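Local coordinates for protein VP5 (Halorubrum pleomorphic virus 6, PDB 6QGL) that probably drives fusion of the viral envelope with the host membrane as the envelope fusion protein of a haloarchaeal pleomorphic virus, at residues Asp44-Gln49 against His140-Leu145; Asp52-Arg57 against Asp222-Met227; Arg128-Met133 against Ser146-Phe151. All coordinates share one frame; numbering follows the deposited sequence.

Contact 1. Residues Asp44-Gln49 against His140-Leu145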
ATOM      1  N   ASP A  44     -14.444 -16.021  21.885  1.00 67.65           N
ATOM      2  CA  ASP A  44     -13.010 -15.795  21.728  1.00 67.63           C
ATOM      3  C   ASP A  44     -12.586 -15.920  20.270  1.00 70.39           C
ATOM      4  O   ASP A  44     -11.820 -15.078  19.795  1.00 69.98           O
ATOM      5  CB  ASP A  44     -12.196 -16.751  22.612  1.00 71.03           C
ATOM      6  CG  ASP A  44     -12.255 -16.470  24.105  1.00 78.92           C
ATOM      7  OD1 ASP A  44     -12.779 -15.406  24.492  1.00 78.22           O
ATOM      8  OD2 ASP A  44     -11.771 -17.312  24.884  1.00 84.57           O
ATOM      9  N   VAL A  45     -13.106 -16.946  19.553  1.00 66.28           N
ATOM     10  CA  VAL A  45     -12.786 -17.177  18.138  1.00 65.78           C
ATOM     11  C   VAL A  45     -13.349 -16.054  17.263  1.00 67.26           C
ATOM     12  O   VAL A  45     -12.633 -15.571  16.379  1.00 66.60           O
ATOM     13  CB  VAL A  45     -13.159 -18.601  17.653  1.00 70.65           C
ATOM     14  CG1 VAL A  45     -13.294 -18.682  16.132  1.00 70.11           C
ATOM     15  CG2 VAL A  45     -12.114 -19.601  18.140  1.00 72.35           C
ATOM     16  N   LEU A  46     -14.588 -15.596  17.541  1.00 62.10           N
ATOM     17  CA  LEU A  46     -15.195 -14.496  16.785  1.00 60.01           C
ATOM     18  C   LEU A  46     -14.393 -13.207  16.963  1.00 62.51           C
ATOM     19  O   LEU A  46     -14.109 -12.542  15.968  1.00 61.99           O
ATOM     20  CB  LEU A  46     -16.689 -14.284  17.127  1.00 59.29           C
ATOM     21  CG  LEU A  46     -17.406 -13.123  16.389  1.00 62.81           C
ATOM     22  CD1 LEU A  46     -17.420 -13.319  14.874  1.00 62.99           C
ATOM     23  CD2 LEU A  46     -18.811 -12.924  16.888  1.00 64.49           C
ATOM     24  N   ARG A  47     -13.980 -12.892  18.211  1.00 58.41           N
ATOM     25  CA  ARG A  47     -13.172 -11.711  18.528  1.00 57.61           C
ATOM     26  C   ARG A  47     -11.823 -11.735  17.808  1.00 61.87           C
ATOM     27  O   ARG A  47     -11.405 -10.700  17.286  1.00 61.17           O
ATOM     28  CB  ARG A  47     -12.984 -11.544  20.042  1.00 57.49           C
ATOM     29  CG  ARG A  47     -14.204 -10.960  20.743  1.00 61.92           C
ATOM     30  CD  ARG A  47     -13.892 -10.528  22.164  1.00 66.37           C
ATOM     31  NE  ARG A  47     -13.710 -11.664  23.065  1.00 69.73           N
ATOM     32  CZ  ARG A  47     -14.686 -12.221  23.774  1.00 77.69           C
ATOM     33  NH1 ARG A  47     -15.926 -11.756  23.694  1.00 57.41           N
ATOM     34  NH2 ARG A  47     -14.429 -13.246  24.573  1.00 67.02           N
ATOM     35  N   ASN A  48     -11.174 -12.916  17.732  1.00 59.48           N
ATOM     36  CA  ASN A  48      -9.896 -13.073  17.033  1.00 60.25           C
ATOM     37  C   ASN A  48     -10.065 -12.897  15.529  1.00 62.90           C
ATOM     38  O   ASN A  48      -9.258 -12.201  14.915  1.00 62.59           O
ATOM     39  CB  ASN A  48      -9.237 -14.419  17.354  1.00 64.23           C
ATOM     40  CG  ASN A  48      -8.669 -14.512  18.751  1.00 94.88           C
ATOM     41  OD1 ASN A  48      -8.150 -13.538  19.314  1.00 92.12           O
ATOM     42  ND2 ASN A  48      -8.740 -15.699  19.337  1.00 87.94           N
ATOM     43  N   GLN A  49     -11.133 -13.488  14.950  1.00 58.39           N
ATOM     44  CA  GLN A  49     -11.446 -13.389  13.524  1.00 57.51           C
ATOM     45  C   GLN A  49     -11.810 -11.964  13.112  1.00 60.80           C
ATOM     46  O   GLN A  49     -11.405 -11.535  12.029  1.00 60.34           O
ATOM     47  CB  GLN A  49     -12.528 -14.395  13.107  1.00 58.84           C
ATOM     48  CG  GLN A  49     -12.018 -15.839  13.104  1.00 70.23           C
ATOM     49  CD  GLN A  49     -12.987 -16.877  12.583  1.00 87.73           C
ATOM     50  OE1 GLN A  49     -14.099 -16.584  12.127  1.00 82.01           O
ATOM     51  NE2 GLN A  49     -12.566 -18.132  12.626  1.00 81.56           N
ATOM     52  N   HIS A 140     -24.537 -13.131  16.761  1.00 63.13           N
ATOM     53  CA  HIS A 140     -23.907 -14.098  17.660  1.00 63.70           C
ATOM     54  C   HIS A 140     -24.407 -13.907  19.076  1.00 67.83           C
ATOM     55  O   HIS A 140     -24.754 -14.892  19.733  1.00 68.84           O
ATOM     56  CB  HIS A 140     -22.380 -14.025  17.567  1.00 64.34           C
ATOM     57  CG  HIS A 140     -21.807 -14.839  16.448  1.00 68.30           C
ATOM     58  ND1 HIS A 140     -22.176 -14.619  15.129  1.00 70.07           N
ATOM     59  CD2 HIS A 140     -20.892 -15.835  16.482  1.00 70.74           C
ATOM     60  CE1 HIS A 140     -21.487 -15.491  14.410  1.00 70.15           C
ATOM     61  NE2 HIS A 140     -20.696 -16.239  15.178  1.00 70.88           N
ATOM     62  N   ALA A 141     -24.504 -12.632  19.517  1.00 63.57           N
ATOM     63  CA  ALA A 141     -25.014 -12.196  20.820  1.00 63.67           C
ATOM     64  C   ALA A 141     -24.122 -12.577  22.012  1.00 67.62           C
ATOM     65  O   ALA A 141     -24.478 -12.313  23.166  1.00 67.77           O
ATOM     66  CB  ALA A 141     -26.436 -12.685  21.019  1.00 65.15           C
ATOM     67  N   ASP A 142     -22.947 -13.150  21.722  1.00 63.72           N
ATOM     68  CA  ASP A 142     -21.942 -13.543  22.710  1.00 63.60           C
ATOM     69  C   ASP A 142     -20.792 -12.513  22.750  1.00 65.84           C
ATOM     70  O   ASP A 142     -19.912 -12.599  23.609  1.00 65.69           O
ATOM     71  CB  ASP A 142     -21.424 -14.963  22.404  1.00 66.12           C
ATOM     72  CG  ASP A 142     -20.788 -15.167  21.037  1.00 79.79           C
ATOM     73  OD1 ASP A 142     -20.754 -14.203  20.241  1.00 80.36           O
ATOM     74  OD2 ASP A 142     -20.327 -16.291  20.761  1.00 88.15           O
ATOM     75  N   VAL A 143     -20.804 -11.547  21.803  1.00 60.95           N
ATOM     76  CA  VAL A 143     -19.807 -10.471  21.679  1.00 60.12           C
ATOM     77  C   VAL A 143     -20.547  -9.129  21.699  1.00 63.45           C
ATOM     78  O   VAL A 143     -21.589  -8.994  21.058  1.00 63.18           O
ATOM     79  CB  VAL A 143     -18.926 -10.639  20.403  1.00 63.34           C
ATOM     80  CG1 VAL A 143     -17.874  -9.539  20.294  1.00 62.85           C
ATOM     81  CG2 VAL A 143     -18.254 -12.006  20.371  1.00 63.77           C
ATOM     82  N   GLY A 144     -20.021  -8.170  22.453  1.00 59.65           N
ATOM     83  CA  GLY A 144     -20.615  -6.844  22.544  1.00 59.22           C
ATOM     84  C   GLY A 144     -20.242  -5.963  21.370  1.00 61.83           C
ATOM     85  O   GLY A 144     -19.179  -6.148  20.765  1.00 60.99           O
ATOM     86  N   LEU A 145     -21.115  -4.989  21.051  1.00 57.98           N
ATOM     87  CA  LEU A 145     -20.898  -4.018  19.978  1.00 57.00           C
ATOM     88  C   LEU A 145     -19.691  -3.139  20.269  1.00 61.03           C
ATOM     89  O   LEU A 145     -19.033  -2.686  19.332  1.00 60.55           O
ATOM     90  CB  LEU A 145     -22.136  -3.143  19.761  1.00 57.26           C
ATOM     91  CG  LEU A 145     -23.311  -3.781  19.031  1.00 61.88           C
ATOM     92  CD1 LEU A 145     -24.545  -2.952  19.200  1.00 62.78           C
ATOM     93  CD2 LEU A 145     -23.026  -3.950  17.552  1.00 63.59           C
TER

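Contact 2. Residues Asp52-Arg57 against Asp222-Met227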
ATOM      1  N   ASP A  52      -8.524  -9.861  13.234  1.00 59.87           N
ATOM      2  CA  ASP A  52      -7.731 -10.239  12.062  1.00 60.34           C
ATOM      3  C   ASP A  52      -8.224  -9.567  10.790  1.00 63.07           C
ATOM      4  O   ASP A  52      -7.399  -9.146   9.982  1.00 63.05           O
ATOM      5  CB  ASP A  52      -7.700 -11.764  11.889  1.00 63.49           C
ATOM      6  CG  ASP A  52      -6.894 -12.502  12.942  1.00 75.73           C
ATOM      7  OD1 ASP A  52      -6.083 -11.849  13.639  1.00 76.86           O
ATOM      8  OD2 ASP A  52      -7.077 -13.730  13.074  1.00 82.49           O
ATOM      9  N   SER A  53      -9.559  -9.451  10.623  1.00 58.64           N
ATOM     10  CA  SER A  53     -10.183  -8.802   9.467  1.00 57.62           C
ATOM     11  C   SER A  53      -9.871  -7.307   9.442  1.00 60.29           C
ATOM     12  O   SER A  53      -9.579  -6.769   8.372  1.00 59.84           O
ATOM     13  CB  SER A  53     -11.689  -9.029   9.460  1.00 61.06           C
ATOM     14  OG  SER A  53     -11.993 -10.374   9.136  1.00 72.44           O
ATOM     15  N   VAL A  54      -9.907  -6.650  10.622  1.00 55.88           N
ATOM     16  CA  VAL A  54      -9.603  -5.224  10.786  1.00 54.92           C
ATOM     17  C   VAL A  54      -8.126  -4.974  10.432  1.00 59.32           C
ATOM     18  O   VAL A  54      -7.835  -4.083   9.630  1.00 58.54           O
ATOM     19  CB  VAL A  54      -9.984  -4.716  12.205  1.00 58.61           C
ATOM     20  CG1 VAL A  54      -9.373  -3.348  12.500  1.00 58.46           C
ATOM     21  CG2 VAL A  54     -11.498  -4.678  12.385  1.00 57.58           C
ATOM     22  N   VAL A  55      -7.211  -5.793  10.998  1.00 56.89           N
ATOM     23  CA  VAL A  55      -5.768  -5.718  10.748  1.00 57.62           C
ATOM     24  C   VAL A  55      -5.489  -5.877   9.247  1.00 61.58           C
ATOM     25  O   VAL A  55      -4.783  -5.040   8.679  1.00 61.84           O
ATOM     26  CB  VAL A  55      -4.963  -6.707  11.641  1.00 62.79           C
ATOM     27  CG1 VAL A  55      -3.511  -6.831  11.185  1.00 64.03           C
ATOM     28  CG2 VAL A  55      -5.021  -6.288  13.105  1.00 62.76           C
ATOM     29  N   LYS A  56      -6.103  -6.896   8.602  1.00 57.76           N
ATOM     30  CA  LYS A  56      -5.981  -7.170   7.165  1.00 57.76           C
ATOM     31  C   LYS A  56      -6.487  -5.986   6.328  1.00 59.89           C
ATOM     32  O   LYS A  56      -5.782  -5.563   5.416  1.00 60.08           O
ATOM     33  CB  LYS A  56      -6.718  -8.469   6.790  1.00 60.93           C
ATOM     34  CG  LYS A  56      -6.444  -8.975   5.377  1.00 75.87           C
ATOM     35  CD  LYS A  56      -7.276 -10.215   5.054  1.00 86.00           C
ATOM     36  CE  LYS A  56      -7.031 -10.753   3.663  1.00 97.73           C
ATOM     37  NZ  LYS A  56      -7.662  -9.910   2.613  1.00105.82           N
ATOM     38  N   ARG A  57      -7.682  -5.440   6.658  1.00 54.73           N
ATOM     39  CA  ARG A  57      -8.274  -4.292   5.960  1.00 53.22           C
ATOM     40  C   ARG A  57      -7.402  -3.050   6.076  1.00 58.00           C
ATOM     41  O   ARG A  57      -7.166  -2.394   5.066  1.00 57.77           O
ATOM     42  CB  ARG A  57      -9.704  -3.994   6.457  1.00 50.56           C
ATOM     43  CG  ARG A  57     -10.424  -2.832   5.737  1.00 52.38           C
ATOM     44  CD  ARG A  57     -10.741  -3.098   4.268  1.00 50.64           C
ATOM     45  NE  ARG A  57     -11.614  -4.261   4.105  1.00 51.89           N
ATOM     46  CZ  ARG A  57     -11.932  -4.812   2.939  1.00 62.29           C
ATOM     47  NH1 ARG A  57     -11.456  -4.308   1.808  1.00 46.78           N
ATOM     48  NH2 ARG A  57     -12.727  -5.871   2.895  1.00 50.68           N
ATOM     49  N   ASP A 222      -9.701  -3.900  18.978  1.00 62.51           N
ATOM     50  CA  ASP A 222      -8.588  -4.644  19.577  1.00 63.96           C
ATOM     51  C   ASP A 222      -7.259  -3.851  19.489  1.00 68.81           C
ATOM     52  O   ASP A 222      -6.255  -4.344  18.968  1.00 69.34           O
ATOM     53  CB  ASP A 222      -8.493  -6.064  18.968  1.00 65.80           C
ATOM     54  CG  ASP A 222      -7.545  -7.020  19.668  1.00 79.98           C
ATOM     55  OD1 ASP A 222      -7.571  -7.077  20.919  1.00 82.48           O
ATOM     56  OD2 ASP A 222      -6.795  -7.727  18.965  1.00 86.55           O
ATOM     57  N   GLY A 223      -7.305  -2.596  19.945  1.00 65.10           N
ATOM     58  CA  GLY A 223      -6.160  -1.688  19.955  1.00 65.87           C
ATOM     59  C   GLY A 223      -5.749  -1.086  18.623  1.00 68.40           C
ATOM     60  O   GLY A 223      -4.893  -0.196  18.596  1.00 69.28           O
ATOM     61  N   THR A 224      -6.346  -1.561  17.509  1.00 62.41           N
ATOM     62  CA  THR A 224      -6.060  -1.092  16.151  1.00 60.78           C
ATOM     63  C   THR A 224      -6.998   0.046  15.781  1.00 62.72           C
ATOM     64  O   THR A 224      -8.218  -0.120  15.843  1.00 61.51           O
ATOM     65  CB  THR A 224      -6.154  -2.264  15.151  1.00 67.68           C
ATOM     66  OG1 THR A 224      -5.279  -3.314  15.565  1.00 71.05           O
ATOM     67  CG2 THR A 224      -5.832  -1.855  13.718  1.00 64.11           C
ATOM     68  N   GLN A 225      -6.425   1.191  15.378  1.00 58.83           N
ATOM     69  CA  GLN A 225      -7.171   2.366  14.931  1.00 57.42           C
ATOM     70  C   GLN A 225      -7.199   2.351  13.411  1.00 60.04           C
ATOM     71  O   GLN A 225      -6.143   2.306  12.783  1.00 60.47           O
ATOM     72  CB  GLN A 225      -6.523   3.673  15.429  1.00 59.85           C
ATOM     73  CG  GLN A 225      -6.589   3.889  16.939  1.00 71.94           C
ATOM     74  CD  GLN A 225      -5.857   5.123  17.433  1.00 90.83           C
ATOM     75  OE1 GLN A 225      -5.860   5.424  18.628  1.00 86.92           O
ATOM     76  NE2 GLN A 225      -5.210   5.872  16.547  1.00 85.14           N
ATOM     77  N   TYR A 226      -8.398   2.355  12.816  1.00 54.56           N
ATOM     78  CA  TYR A 226      -8.558   2.374  11.361  1.00 52.82           C
ATOM     79  C   TYR A 226      -9.736   3.264  10.976  1.00 55.66           C
ATOM     80  O   TYR A 226     -10.354   3.843  11.871  1.00 55.73           O
ATOM     81  CB  TYR A 226      -8.611   0.945  10.762  1.00 53.36           C
ATOM     82  CG  TYR A 226      -9.959   0.253  10.766  1.00 54.08           C
ATOM     83  CD1 TYR A 226     -10.624  -0.027  11.957  1.00 56.07           C
ATOM     84  CD2 TYR A 226     -10.519  -0.221   9.580  1.00 53.99           C
ATOM     85  CE1 TYR A 226     -11.850  -0.691  11.964  1.00 55.86           C
ATOM     86  CE2 TYR A 226     -11.738  -0.897   9.577  1.00 54.47           C
ATOM     87  CZ  TYR A 226     -12.399  -1.131  10.772  1.00 61.20           C
ATOM     88  OH  TYR A 226     -13.601  -1.799  10.766  1.00 61.23           O
ATOM     89  N   MET A 227     -10.008   3.429   9.654  1.00 51.37           N
ATOM     90  CA  MET A 227     -11.050   4.311   9.104  1.00 50.35           C
ATOM     91  C   MET A 227     -10.770   5.761   9.511  1.00 54.76           C
ATOM     92  O   MET A 227     -11.707   6.541   9.688  1.00 54.73           O
ATOM     93  CB  MET A 227     -12.443   3.915   9.615  1.00 52.61           C
ATOM     94  CG  MET A 227     -13.059   2.748   8.925  1.00 55.33           C
ATOM     95  SD  MET A 227     -14.529   2.259   9.859  1.00 59.02           S
ATOM     96  CE  MET A 227     -15.661   3.586   9.429  1.00 55.52           C
TER

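Contact 3. Residues Arg128-Met133 against Ser146-Phe151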
ATOM      1  N   ARG A 128     -18.571  -1.063   4.330  1.00 50.85           N
ATOM      2  CA  ARG A 128     -19.541  -2.158   4.150  1.00 51.13           C
ATOM      3  C   ARG A 128     -19.148  -3.352   4.998  1.00 54.18           C
ATOM      4  O   ARG A 128     -20.027  -4.037   5.520  1.00 54.61           O
ATOM      5  CB  ARG A 128     -19.622  -2.616   2.685  1.00 51.96           C
ATOM      6  CG  ARG A 128     -20.608  -1.834   1.854  1.00 61.24           C
ATOM      7  CD  ARG A 128     -21.076  -2.574   0.602  1.00 70.64           C
ATOM      8  NE  ARG A 128     -20.049  -2.789  -0.431  1.00 77.43           N
ATOM      9  CZ  ARG A 128     -19.693  -1.891  -1.343  1.00 85.92           C
ATOM     10  NH1 ARG A 128     -18.738  -2.168  -2.216  1.00 73.06           N
ATOM     11  NH2 ARG A 128     -20.261  -0.694  -1.361  1.00 68.88           N
ATOM     12  N   GLU A 129     -17.826  -3.616   5.105  1.00 49.59           N
ATOM     13  CA  GLU A 129     -17.258  -4.707   5.894  1.00 49.54           C
ATOM     14  C   GLU A 129     -17.568  -4.485   7.365  1.00 53.38           C
ATOM     15  O   GLU A 129     -18.036  -5.416   8.015  1.00 53.67           O
ATOM     16  CB  GLU A 129     -15.744  -4.824   5.664  1.00 50.77           C
ATOM     17  CG  GLU A 129     -15.079  -5.988   6.377  1.00 58.34           C
ATOM     18  CD  GLU A 129     -13.579  -6.046   6.179  1.00 72.47           C
ATOM     19  OE1 GLU A 129     -12.891  -5.073   6.565  1.00 65.70           O
ATOM     20  OE2 GLU A 129     -13.091  -7.063   5.636  1.00 62.50           O
ATOM     21  N   LEU A 130     -17.351  -3.251   7.879  1.00 49.49           N
ATOM     22  CA  LEU A 130     -17.652  -2.913   9.272  1.00 49.47           C
ATOM     23  C   LEU A 130     -19.113  -3.218   9.590  1.00 54.75           C
ATOM     24  O   LEU A 130     -19.380  -3.826  10.624  1.00 55.10           O
ATOM     25  CB  LEU A 130     -17.293  -1.453   9.618  1.00 49.18           C
ATOM     26  CG  LEU A 130     -17.615  -0.973  11.051  1.00 54.01           C
ATOM     27  CD1 LEU A 130     -16.920  -1.825  12.112  1.00 54.46           C
ATOM     28  CD2 LEU A 130     -17.251   0.470  11.237  1.00 56.23           C
ATOM     29  N   GLU A 131     -20.037  -2.860   8.673  1.00 51.65           N
ATOM     30  CA  GLU A 131     -21.464  -3.143   8.818  1.00 52.26           C
ATOM     31  C   GLU A 131     -21.722  -4.650   8.868  1.00 56.75           C
ATOM     32  O   GLU A 131     -22.495  -5.101   9.716  1.00 57.17           O
ATOM     33  CB  GLU A 131     -22.275  -2.485   7.688  1.00 54.08           C
ATOM     34  CG  GLU A 131     -23.787  -2.631   7.835  1.00 66.36           C
ATOM     35  CD  GLU A 131     -24.421  -2.012   9.070  1.00 86.24           C
ATOM     36  OE1 GLU A 131     -23.760  -1.184   9.735  1.00 89.80           O
ATOM     37  OE2 GLU A 131     -25.587  -2.350   9.372  1.00 74.04           O
ATOM     38  N   ALA A 132     -21.059  -5.424   7.979  1.00 53.22           N
ATOM     39  CA  ALA A 132     -21.187  -6.884   7.927  1.00 53.59           C
ATOM     40  C   ALA A 132     -20.664  -7.518   9.220  1.00 56.95           C
ATOM     41  O   ALA A 132     -21.264  -8.475   9.714  1.00 57.29           O
ATOM     42  CB  ALA A 132     -20.445  -7.442   6.723  1.00 54.64           C
ATOM     43  N   MET A 133     -19.566  -6.958   9.777  1.00 52.40           N
ATOM     44  CA  MET A 133     -18.953  -7.401  11.033  1.00 52.03           C
ATOM     45  C   MET A 133     -19.880  -7.063  12.204  1.00 55.06           C
ATOM     46  O   MET A 133     -20.062  -7.892  13.094  1.00 54.71           O
ATOM     47  CB  MET A 133     -17.566  -6.767  11.226  1.00 54.00           C
ATOM     48  CG  MET A 133     -16.521  -7.289  10.257  1.00 57.87           C
ATOM     49  SD  MET A 133     -14.817  -6.923  10.747  1.00 62.09           S
ATOM     50  CE  MET A 133     -14.690  -5.212  10.273  1.00 57.84           C
ATOM     51  N   SER A 146     -19.378  -2.929  21.567  1.00 58.02           N
ATOM     52  CA  SER A 146     -18.225  -2.159  22.038  1.00 58.33           C
ATOM     53  C   SER A 146     -16.907  -2.749  21.524  1.00 61.31           C
ATOM     54  O   SER A 146     -15.895  -2.047  21.494  1.00 61.40           O
ATOM     55  CB  SER A 146     -18.213  -2.096  23.562  1.00 63.49           C
ATOM     56  OG  SER A 146     -18.074  -3.386  24.134  1.00 72.65           O
ATOM     57  N   TYR A 147     -16.920  -4.030  21.111  1.00 56.98           N
ATOM     58  CA  TYR A 147     -15.733  -4.683  20.577  1.00 56.57           C
ATOM     59  C   TYR A 147     -15.438  -4.269  19.129  1.00 59.70           C
ATOM     60  O   TYR A 147     -14.272  -4.042  18.792  1.00 59.73           O
ATOM     61  CB  TYR A 147     -15.821  -6.222  20.695  1.00 57.65           C
ATOM     62  CG  TYR A 147     -14.545  -6.901  20.242  1.00 59.61           C
ATOM     63  CD1 TYR A 147     -13.456  -7.025  21.101  1.00 62.65           C
ATOM     64  CD2 TYR A 147     -14.389  -7.330  18.925  1.00 59.59           C
ATOM     65  CE1 TYR A 147     -12.255  -7.583  20.669  1.00 63.72           C
ATOM     66  CE2 TYR A 147     -13.191  -7.883  18.481  1.00 60.78           C
ATOM     67  CZ  TYR A 147     -12.129  -8.019  19.361  1.00 68.73           C
ATOM     68  OH  TYR A 147     -10.954  -8.585  18.941  1.00 70.17           O
ATOM     69  N   ILE A 148     -16.481  -4.218  18.273  1.00 55.16           N
ATOM     70  CA  ILE A 148     -16.369  -3.948  16.837  1.00 53.99           C
ATOM     71  C   ILE A 148     -16.639  -2.470  16.449  1.00 57.62           C
ATOM     72  O   ILE A 148     -16.090  -2.004  15.449  1.00 56.76           O
ATOM     73  CB  ILE A 148     -17.266  -4.959  16.051  1.00 56.70           C
ATOM     74  CG1 ILE A 148     -16.894  -5.034  14.549  1.00 56.47           C
ATOM     75  CG2 ILE A 148     -18.771  -4.718  16.254  1.00 57.54           C
ATOM     76  CD1 ILE A 148     -15.495  -5.589  14.237  1.00 61.84           C
ATOM     77  N   THR A 149     -17.482  -1.751  17.207  1.00 54.56           N
ATOM     78  CA  THR A 149     -17.763  -0.342  16.922  1.00 54.15           C
ATOM     79  C   THR A 149     -17.445   0.496  18.154  1.00 59.78           C
ATOM     80  O   THR A 149     -18.300   0.668  19.025  1.00 60.33           O
ATOM     81  CB  THR A 149     -19.192  -0.121  16.385  1.00 58.05           C
ATOM     82  OG1 THR A 149     -20.144  -0.580  17.343  1.00 57.69           O
ATOM     83  CG2 THR A 149     -19.434  -0.761  15.025  1.00 54.49           C
ATOM     84  N   ASP A 150     -16.196   0.977  18.245  1.00 57.06           N
ATOM     85  CA  ASP A 150     -15.749   1.835  19.345  1.00 58.30           C
ATOM     86  C   ASP A 150     -15.267   3.160  18.774  1.00 62.42           C
ATOM     87  O   ASP A 150     -14.217   3.219  18.128  1.00 61.91           O
ATOM     88  CB  ASP A 150     -14.664   1.160  20.210  1.00 60.91           C
ATOM     89  CG  ASP A 150     -14.179   1.974  21.405  1.00 72.02           C
ATOM     90  OD1 ASP A 150     -14.711   3.090  21.630  1.00 73.10           O
ATOM     91  OD2 ASP A 150     -13.274   1.497  22.117  1.00 78.46           O
ATOM     92  N   PHE A 151     -16.050   4.218  19.007  1.00 59.58           N
ATOM     93  CA  PHE A 151     -15.748   5.559  18.514  1.00 59.82           C
ATOM     94  C   PHE A 151     -15.324   6.484  19.654  1.00 66.36           C
ATOM     95  O   PHE A 151     -15.145   7.681  19.442  1.00 67.22           O
ATOM     96  CB  PHE A 151     -16.921   6.105  17.665  1.00 60.88           C
ATOM     97  CG  PHE A 151     -17.099   5.290  16.396  1.00 60.71           C
ATOM     98  CD1 PHE A 151     -17.722   4.046  16.430  1.00 63.19           C
ATOM     99  CD2 PHE A 151     -16.530   5.705  15.198  1.00 62.14           C
ATOM    100  CE1 PHE A 151     -17.829   3.262  15.278  1.00 62.78           C
ATOM    101  CE2 PHE A 151     -16.635   4.921  14.047  1.00 63.60           C
ATOM    102  CZ  PHE A 151     -17.272   3.699  14.099  1.00 61.18           C
TER

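Contact 1. Residues Asp44-Gln49 against His140-Leu145
The imidazole of His-140 carries the CD2 methyl of Leu-46 on one face, 3.4 Å above the ring plane and displaced toward the rim, nearest the CG-CD2 side. The ring nitrogens ND1 and NE2 make weak hydrogen bonds with Thr-136 O and Ala-38 O. The methyl stands 3.8 Å from the ring centroid, 26° off the normal, a CH-pi contact made by two side chains reaching tip to tip. Leu-46 has its CG anti to the backbone N (chi1 179°), which, with CB already directed at the loop, carries the methyl to the ring. The same CD2 also rests on Val-143, with CG2 at 3.6 Å, so one methyl touches both the ring and the valine.

The other flat group, the guanidinium of Arg-47, has Asp-142 O at its edge near the plane, but NH1 is too distant for a hydrogen bond. It pairs instead with Asp-44 within the helix: NH2 meets OD1 at 2.7 Å in a salt bridge that is bent and tilted out of the guanidinium plane. The aliphatic part crosses Val-143 obliquely, CG lying 4.0 Å from CG1.

Ala-141, the first residue past helix 97-140, leaves helical geometry with a positive phi. The loop that follows packs on the start of the antiparallel helix 43-66, closing one end of the helical bundle.

Contact 2. Residues Asp52-Arg57 against Asp222-Met227
Val-54 lays its CG1 methyl over one face of the Tyr-226 ring, 3.6 Å above the plane and offset toward the rim beside CD1 and CE1. The methyl lies 3.8 Å from the ring centroid and 22° off the normal, so this is a CH-pi contact. The two side chains cross at about a right angle. With CG1 anti to the backbone N (chi1 166°), both methyls lie over the same face, CG2 being turned toward CZ and coming to 3.9 Å from Tyr-226 OH. On the opposite ring face lies Met-227 CG, 3.9 Å above the plane, and the aromatic group is therefore sandwiched between a helix residue and its own neighbour in sequence.

Tyr-226 has its CG between the backbone N and the carbonyl carbon. Its ring also comes near the aliphatic CG of Arg-57, though only obliquely. The arginine then turns away, bending at chi2 and chi3, and its charged end is held elsewhere, by Val-32 O and by a salt bridge to Glu-129 on helix 97-140.

Nearer the turn, Thr-224 offers CG2 to Val-54 CG1 at 4.0 Å, while its OG1 faces the CG2 methyl of Val-55 at 3.9 Å without a polar bond.

The strand crosses the helix at 51°, their short axes 9.2 Å apart. Asp-222 and Gly-223, both with positive phi, link strands 219-221 and 224-226, so the motif is a beta-hairpin with a two-residue type I' turn, laid with one face on a helix.

Contact 3. Residues Arg128-Met133 against Ser146-Phe151
From CB outward, Met-133 meets Ile-148 across this contact. Its CB lies 3.8 Å from both CG1 and CD1 of the isoleucine. CG, anti to the carbonyl carbon (chi1 -70°), extends the chain so that SD comes to 3.8 Å from Ile-148 CD1. The bend at chi3 (-78°) then brings the terminal CE methyl back to 4.1 Å from the same CD1. The two side chains cross at about a right angle, so CD1 lies against the length of the thioether. Leu-50, Ser-53 and Val-54 of helix 43-66 also touch the methionine.

One turn earlier, Leu-130 extends with CG anti to the backbone N and splits its methyls between three residues. CD1 lies beside Ile-148 O at 3.4 Å, and meets Ile-148 CG1 and Thr-149 CG2, each 4.0 Å away. CD2 lies at the edge of the Phe-151 ring, 4.3 Å from CZ; that ring stacks with His-188.

No hydrogen bond joins the two segments, and the polar groups beside the interface find partners elsewhere. Thr-149 OG1 bonds to Leu-145 O, while Ile-148 O receives Asn-219 ND2. All five touching residues are buried, which implies that helix 97-140 and the chain doubling back along it are held together here by dispersion and hydrophobic burial.

Overall arrangement
All three contacts belong to the N-terminal region of the envelope protein and lie on one side of the chain's centre. Contacts 1 and 2 sit on successive parts of helix 43-66, their centres about 15 Å apart; the centre of contact 3 lies about 11 Å from that of contact 1 and 10 Å from that of contact 2. Helix 97-140 supplies contact 3 and leads into the loop of contact 1. In sequence, contact 3 is nested inside the loop closed by contact 2, whereas contact 1 crosses both. Contacts 2 and 3 adjoin through Leu-130, on which Tyr-226 and Met-227 of the 219-226 hairpin pack, and the Arg-57 to Glu-129 salt bridge ties helix 43-66 to helix 97-140.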